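Local coordinates for protein PA_0080 (Pseudomonas aeruginosa, PDB 3ZHN) that is TssJ1, a lipoprotein of the type VI secretion system that, as in its family, is probably attached to the outer membrane and contributes to anchoring the secretion machinery, at residues D64-T76 with V117-V131. Sequence-based numbering, arbitrary orientation.
Sequences DTAFGRADYFALT and VAAYRDLDRATWRQV
Val-117 spreads its two methyls against segment 64-76. CG1, anti to the backbone N (chi1 173°), reaches Tyr-72 CE2 at 3.7 Å and Thr-76 CG2, while CG2 meets Phe-67 CZ and Leu-75 CD1. Two residues on, Ala-119, at the centre of an inverse gamma turn, sets its CB 3.1 Å from Tyr-72 OH, a tight fit at the rim of the phenol. Leu-123 follows in the loop, its CD1 lying over one face of the Tyr-72 ring in a CH-pi contact, 3.8 Å from the centroid; Thr-76 CG2 covers the opposite face, so the ring is held between two aliphatic groups. Trp-128 adds a T-shaped stack: the edge of Tyr-72 points at the face of its six-membered ring, with the planes at 73°. Strands 113-118 and 129-133, joined by this loop, are neighbours in an antiparallel four-stranded sheet, one of two sheets in this TssJ-family domain, and the helices 65-69 and 72-77 pack on it. Arg-129 then runs past Phe-67 in the opposite direction, its CD 3.7 Å from Phe-67 CE2, and bends at chi3 (52°) to turn its guanidinium toward the carbonyls of Phe-67 and Ala-70. There NH1 donates to Ala-70 O at 2.8 Å, in the carbonyl plane and on a lone pair, and more weakly to Phe-67 O at 2.9 Å. Trp-128 CH2 lies over one guanidinium face and Gly-68 O, without a hydrogen bond, 3.2 Å above the other; the three carbonyl oxygens would be expected to stabilise the charge. Finally Val-131 presses CG1 against the edge of Phe-67, 3.4 Å from CD2, a ring that also meets Tyr-59 and Leu-83, and Val-131 CB lies beside Asp-64 OD2.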
loop_
_atom_site.group_PDB
_atom_site.type_symbol
_atom_site.label_atom_id
_atom_site.label_comp_id
_atom_site.label_asym_id
_atom_site.label_seq_id
_atom_site.Cartn_x
_atom_site.Cartn_y
_atom_site.Cartn_z
ATOM N N ASP A 64 -7.665 -11.188 3.416
ATOM C CA ASP A 64 -7.199 -10.507 2.190
ATOM C C ASP A 64 -7.568 -11.191 0.877
ATOM O O ASP A 64 -7.058 -10.816 -0.187
ATOM C CB ASP A 64 -5.738 -10.127 2.198
ATOM C CG ASP A 64 -4.779 -11.307 2.168
ATOM O OD1 ASP A 64 -5.234 -12.503 2.079
ATOM O OD2 ASP A 64 -3.524 -11.037 2.205
ATOM N N THR A 65 -8.352 -12.278 0.979
ATOM C CA THR A 65 -8.734 -13.012 -0.233
ATOM C C THR A 65 -9.591 -12.175 -1.149
ATOM O O THR A 65 -9.308 -12.047 -2.363
ATOM C CB THR A 65 -9.414 -14.370 0.170
ATOM O OG1 THR A 65 -8.554 -15.096 1.054
ATOM C CG2 THR A 65 -9.799 -15.145 -1.057
ATOM N N ALA A 66 -10.660 -11.585 -0.632
ATOM C CA ALA A 66 -11.464 -10.711 -1.481
ATOM C C ALA A 66 -10.677 -9.539 -2.001
ATOM O O ALA A 66 -10.804 -9.184 -3.170
ATOM C CB ALA A 66 -12.707 -10.209 -0.704
ATOM N N PHE A 67 -9.875 -8.907 -1.130
ATOM C CA PHE A 67 -9.035 -7.827 -1.515
ATOM C C PHE A 67 -8.232 -8.135 -2.797
ATOM O O PHE A 67 -8.169 -7.345 -3.718
ATOM C CB PHE A 67 -8.107 -7.440 -0.353
ATOM C CG PHE A 67 -7.223 -6.261 -0.687
ATOM C CD1 PHE A 67 -7.681 -4.966 -0.633
ATOM C CD2 PHE A 67 -5.929 -6.478 -1.084
ATOM C CE1 PHE A 67 -6.851 -3.935 -0.941
ATOM C CE2 PHE A 67 -5.082 -5.423 -1.407
ATOM C CZ PHE A 67 -5.547 -4.185 -1.351
ATOM N N GLY A 68 -7.559 -9.274 -2.780
ATOM C CA GLY A 68 -6.717 -9.729 -3.912
ATOM C C GLY A 68 -7.461 -10.115 -5.178
ATOM O O GLY A 68 -6.803 -10.234 -6.217
ATOM N N ARG A 69 -8.791 -10.355 -5.067
ATOM C CA ARG A 69 -9.644 -10.720 -6.189
ATOM C C ARG A 69 -10.446 -9.595 -6.781
ATOM O O ARG A 69 -11.121 -9.771 -7.794
ATOM C CB ARG A 69 -10.674 -11.785 -5.739
ATOM C CG ARG A 69 -10.020 -13.124 -5.503
ATOM C CD ARG A 69 -11.036 -14.047 -4.839
ATOM N NE ARG A 69 -10.535 -15.410 -4.655
ATOM C CZ ARG A 69 -11.144 -16.401 -4.013
ATOM N NH1 ARG A 69 -12.293 -16.194 -3.400
ATOM N NH2 ARG A 69 -10.604 -17.633 -4.010
ATOM N N ALA A 70 -10.449 -8.440 -6.094
ATOM C CA ALA A 70 -11.370 -7.358 -6.434
ATOM C C ALA A 70 -10.826 -6.549 -7.606
ATOM O O ALA A 70 -9.641 -6.387 -7.781
ATOM C CB ALA A 70 -11.519 -6.470 -5.261
ATOM N N ASP A 71 -11.724 -5.974 -8.384
ATOM C CA ASP A 71 -11.355 -5.001 -9.412
ATOM C C ASP A 71 -10.887 -3.676 -8.757
ATOM O O ASP A 71 -11.301 -3.257 -7.654
ATOM C CB ASP A 71 -12.583 -4.676 -10.276
ATOM C CG ASP A 71 -12.908 -5.772 -11.258
ATOM O OD1 ASP A 71 -12.308 -6.871 -11.289
ATOM O OD2 ASP A 71 -13.888 -5.622 -12.005
ATOM N N TYR A 72 -10.059 -2.971 -9.511
ATOM C CA TYR A 72 -9.553 -1.684 -9.119
ATOM C C TYR A 72 -10.645 -0.684 -8.695
ATOM O O TYR A 72 -10.533 -0.126 -7.613
ATOM C CB TYR A 72 -8.730 -1.069 -10.238
ATOM C CG TYR A 72 -8.165 0.266 -9.887
ATOM C CD1 TYR A 72 -8.911 1.390 -10.053
ATOM C CD2 TYR A 72 -6.855 0.359 -9.375
ATOM C CE1 TYR A 72 -8.402 2.655 -9.720
ATOM C CE2 TYR A 72 -6.335 1.560 -9.008
ATOM C CZ TYR A 72 -7.098 2.736 -9.195
ATOM O OH TYR A 72 -6.625 3.982 -8.820
ATOM N N PHE A 73 -11.649 -0.444 -9.533
ATOM C CA PHE A 73 -12.656 0.522 -9.175
ATOM C C PHE A 73 -13.422 0.133 -7.877
ATOM O O PHE A 73 -13.852 0.980 -7.074
ATOM C CB PHE A 73 -13.688 0.752 -10.287
ATOM C CG PHE A 73 -13.191 1.596 -11.441
ATOM C CD1 PHE A 73 -12.638 2.825 -11.241
ATOM C CD2 PHE A 73 -13.385 1.150 -12.771
ATOM C CE1 PHE A 73 -12.244 3.597 -12.340
ATOM C CE2 PHE A 73 -13.003 1.902 -13.856
ATOM C CZ PHE A 73 -12.462 3.141 -13.629
ATOM N N ALA A 74 -13.572 -1.167 -7.676
ATOM C CA ALA A 74 -14.305 -1.671 -6.515
ATOM C C ALA A 74 -13.483 -1.329 -5.240
ATOM O O ALA A 74 -14.026 -0.934 -4.237
ATOM C CB ALA A 74 -14.553 -3.193 -6.660
ATOM N N LEU A 75 -12.164 -1.483 -5.303
ATOM C CA LEU A 75 -11.284 -1.209 -4.156
ATOM C C LEU A 75 -11.126 0.280 -3.874
ATOM O O LEU A 75 -10.808 0.679 -2.712
ATOM C CB LEU A 75 -9.872 -1.794 -4.403
ATOM C CG LEU A 75 -9.825 -3.296 -4.291
ATOM C CD1 LEU A 75 -8.438 -3.831 -4.566
ATOM C CD2 LEU A 75 -10.364 -3.817 -2.948
ATOM N N THR A 76 -11.210 1.099 -4.901
ATOM C CA THR A 76 -10.921 2.522 -4.745
ATOM C C THR A 76 -12.154 3.371 -4.474
ATOM O O THR A 76 -12.093 4.286 -3.727
ATOM C CB THR A 76 -10.140 3.076 -5.959
ATOM O OG1 THR A 76 -10.822 2.863 -7.119
ATOM C CG2 THR A 76 -8.922 2.361 -6.192
ATOM N N VAL A 117 -2.900 -0.288 -2.819
ATOM C CA VAL A 117 -3.373 -0.021 -4.159
ATOM C C VAL A 117 -2.775 1.334 -4.601
ATOM O O VAL A 117 -2.938 2.344 -3.904
ATOM C CB VAL A 117 -4.888 0.055 -4.259
ATOM C CG1 VAL A 117 -5.386 0.512 -5.621
ATOM C CG2 VAL A 117 -5.520 -1.278 -3.936
ATOM N N ALA A 118 -2.052 1.307 -5.722
ATOM C CA ALA A 118 -1.453 2.519 -6.295
ATOM C C ALA A 118 -2.143 2.802 -7.629
ATOM O O ALA A 118 -2.267 1.926 -8.484
ATOM C CB ALA A 118 -0.009 2.255 -6.545
ATOM N N ALA A 119 -2.519 4.056 -7.814
ATOM C CA ALA A 119 -3.231 4.492 -8.984
ATOM C C ALA A 119 -2.288 4.806 -10.120
ATOM O O ALA A 119 -2.195 5.953 -10.600
ATOM C CB ALA A 119 -4.055 5.712 -8.635
ATOM N N TYR A 120 -1.579 3.768 -10.560
ATOM C CA TYR A 120 -0.707 3.898 -11.736
ATOM C C TYR A 120 -1.548 4.233 -13.008
ATOM O O TYR A 120 -2.658 3.728 -13.176
ATOM C CB TYR A 120 0.169 2.633 -11.958
ATOM C CG TYR A 120 1.341 2.562 -11.045
ATOM C CD1 TYR A 120 2.371 3.438 -11.208
ATOM C CD2 TYR A 120 1.377 1.739 -9.944
ATOM C CE1 TYR A 120 3.480 3.439 -10.378
ATOM C CE2 TYR A 120 2.487 1.728 -9.101
ATOM C CZ TYR A 120 3.553 2.570 -9.336
ATOM O OH TYR A 120 4.642 2.571 -8.478
ATOM N N ARG A 121 -0.939 5.054 -13.866
ATOM C CA ARG A 121 -1.597 5.514 -15.108
ATOM C C ARG A 121 -2.043 4.385 -16.048
ATOM O O ARG A 121 -3.136 4.447 -16.605
ATOM C CB ARG A 121 -0.707 6.487 -15.827
ATOM C CG ARG A 121 -1.317 7.134 -17.056
ATOM C CD ARG A 121 -0.392 8.117 -17.770
ATOM N NE ARG A 121 0.888 7.528 -18.087
ATOM C CZ ARG A 121 1.111 6.764 -19.170
ATOM N NH1 ARG A 121 0.156 6.526 -20.039
ATOM N NH2 ARG A 121 2.319 6.236 -19.378
ATOM N N ASP A 122 -1.212 3.377 -16.135
ATOM C CA ASP A 122 -1.483 2.219 -16.988
ATOM C C ASP A 122 -1.422 1.004 -16.076
ATOM O O ASP A 122 -0.360 0.372 -15.875
ATOM C CB ASP A 122 -0.520 2.069 -18.149
ATOM C CG ASP A 122 -0.760 0.777 -18.940
ATOM O OD1 ASP A 122 -1.899 0.232 -18.907
ATOM O OD2 ASP A 122 0.202 0.257 -19.546
ATOM N N LEU A 123 -2.572 0.610 -15.600
ATOM C CA LEU A 123 -2.661 -0.557 -14.675
ATOM C C LEU A 123 -2.286 -1.892 -15.323
ATOM O O LEU A 123 -1.762 -2.773 -14.652
ATOM C CB LEU A 123 -4.045 -0.617 -14.060
ATOM C CG LEU A 123 -4.347 0.574 -13.172
ATOM C CD1 LEU A 123 -5.789 0.531 -12.764
ATOM C CD2 LEU A 123 -3.457 0.756 -11.937
ATOM N N ASP A 124 -2.420 -2.008 -16.647
ATOM C CA ASP A 124 -1.989 -3.257 -17.357
ATOM C C ASP A 124 -0.552 -3.589 -17.156
ATOM O O ASP A 124 -0.230 -4.755 -17.062
ATOM C CB ASP A 124 -2.387 -3.192 -18.855
ATOM C CG ASP A 124 -1.685 -4.295 -19.700
ATOM O OD1 ASP A 124 -0.534 -4.172 -20.234
ATOM O OD2 ASP A 124 -2.246 -5.337 -19.795
ATOM N N ARG A 125 0.324 -2.605 -17.222
ATOM C CA ARG A 125 1.746 -2.866 -17.085
ATOM C C ARG A 125 2.223 -2.817 -15.638
ATOM O O ARG A 125 3.393 -3.189 -15.376
ATOM C CB ARG A 125 2.537 -1.787 -17.883
ATOM C CG ARG A 125 2.713 -0.477 -17.088
ATOM C CD ARG A 125 3.464 0.653 -17.732
ATOM N NE ARG A 125 2.738 1.126 -18.926
ATOM C CZ ARG A 125 3.176 2.124 -19.713
ATOM N NH1 ARG A 125 4.311 2.747 -19.489
ATOM N NH2 ARG A 125 2.473 2.528 -20.721
ATOM N N ALA A 126 1.346 -2.435 -14.705
ATOM C CA ALA A 126 1.807 -2.096 -13.381
ATOM C C ALA A 126 1.584 -3.213 -12.367
ATOM O O ALA A 126 0.573 -3.919 -12.421
ATOM C CB ALA A 126 1.112 -0.807 -12.893
ATOM N N THR A 127 2.478 -3.288 -11.375
ATOM C CA THR A 127 2.174 -4.022 -10.122
ATOM C C THR A 127 1.590 -2.994 -9.173
ATOM O O THR A 127 2.220 -2.346 -8.338
ATOM C CB THR A 127 3.427 -4.664 -9.592
ATOM O OG1 THR A 127 3.995 -5.483 -10.618
ATOM C CG2 THR A 127 3.176 -5.555 -8.407
ATOM N N TRP A 128 0.280 -2.861 -9.312
ATOM C CA TRP A 128 -0.476 -1.843 -8.621
ATOM C C TRP A 128 -1.142 -2.260 -7.323
ATOM O O TRP A 128 -1.662 -1.403 -6.606
ATOM C CB TRP A 128 -1.551 -1.205 -9.520
ATOM C CG TRP A 128 -2.528 -2.220 -10.057
ATOM C CD1 TRP A 128 -2.480 -2.815 -11.303
ATOM C CD2 TRP A 128 -3.777 -2.614 -9.491
ATOM N NE1 TRP A 128 -3.604 -3.597 -11.497
ATOM C CE2 TRP A 128 -4.408 -3.501 -10.403
ATOM C CE3 TRP A 128 -4.415 -2.348 -8.251
ATOM C CZ2 TRP A 128 -5.654 -4.108 -10.119
ATOM C CZ3 TRP A 128 -5.627 -2.933 -7.980
ATOM C CH2 TRP A 128 -6.241 -3.807 -8.914
ATOM N N ARG A 129 -1.070 -3.547 -6.996
ATOM C CA ARG A 129 -1.606 -4.055 -5.789
ATOM C C ARG A 129 -0.566 -4.957 -5.113
ATOM O O ARG A 129 0.083 -5.752 -5.776
ATOM C CB ARG A 129 -2.900 -4.848 -6.066
ATOM C CG ARG A 129 -3.496 -5.506 -4.833
ATOM C CD ARG A 129 -4.910 -6.029 -5.018
ATOM N NE ARG A 129 -4.925 -6.860 -6.197
ATOM C CZ ARG A 129 -6.021 -7.114 -6.915
ATOM N NH1 ARG A 129 -7.204 -6.807 -6.443
ATOM N NH2 ARG A 129 -5.876 -7.627 -8.125
ATOM N N GLN A 130 -0.480 -4.868 -3.779
ATOM C CA GLN A 130 0.294 -5.748 -2.955
ATOM C C GLN A 130 -0.462 -6.068 -1.678
ATOM O O GLN A 130 -1.252 -5.249 -1.234
ATOM C CB GLN A 130 1.641 -5.145 -2.575
ATOM C CG GLN A 130 2.642 -4.875 -3.688
ATOM C CD GLN A 130 3.276 -6.090 -4.241
ATOM O OE1 GLN A 130 2.914 -7.176 -3.948
ATOM N NE2 GLN A 130 4.265 -5.890 -5.058
ATOM N N VAL A 131 -0.260 -7.279 -1.144
ATOM C CA VAL A 131 -0.761 -7.609 0.176
ATOM C C VAL A 131 0.353 -8.185 0.999
ATOM O O VAL A 131 1.279 -8.787 0.431
ATOM C CB VAL A 131 -1.863 -8.731 0.147
ATOM C CG1 VAL A 131 -3.086 -8.282 -0.563
ATOM C CG2 VAL A 131 -1.348 -10.091 -0.446
#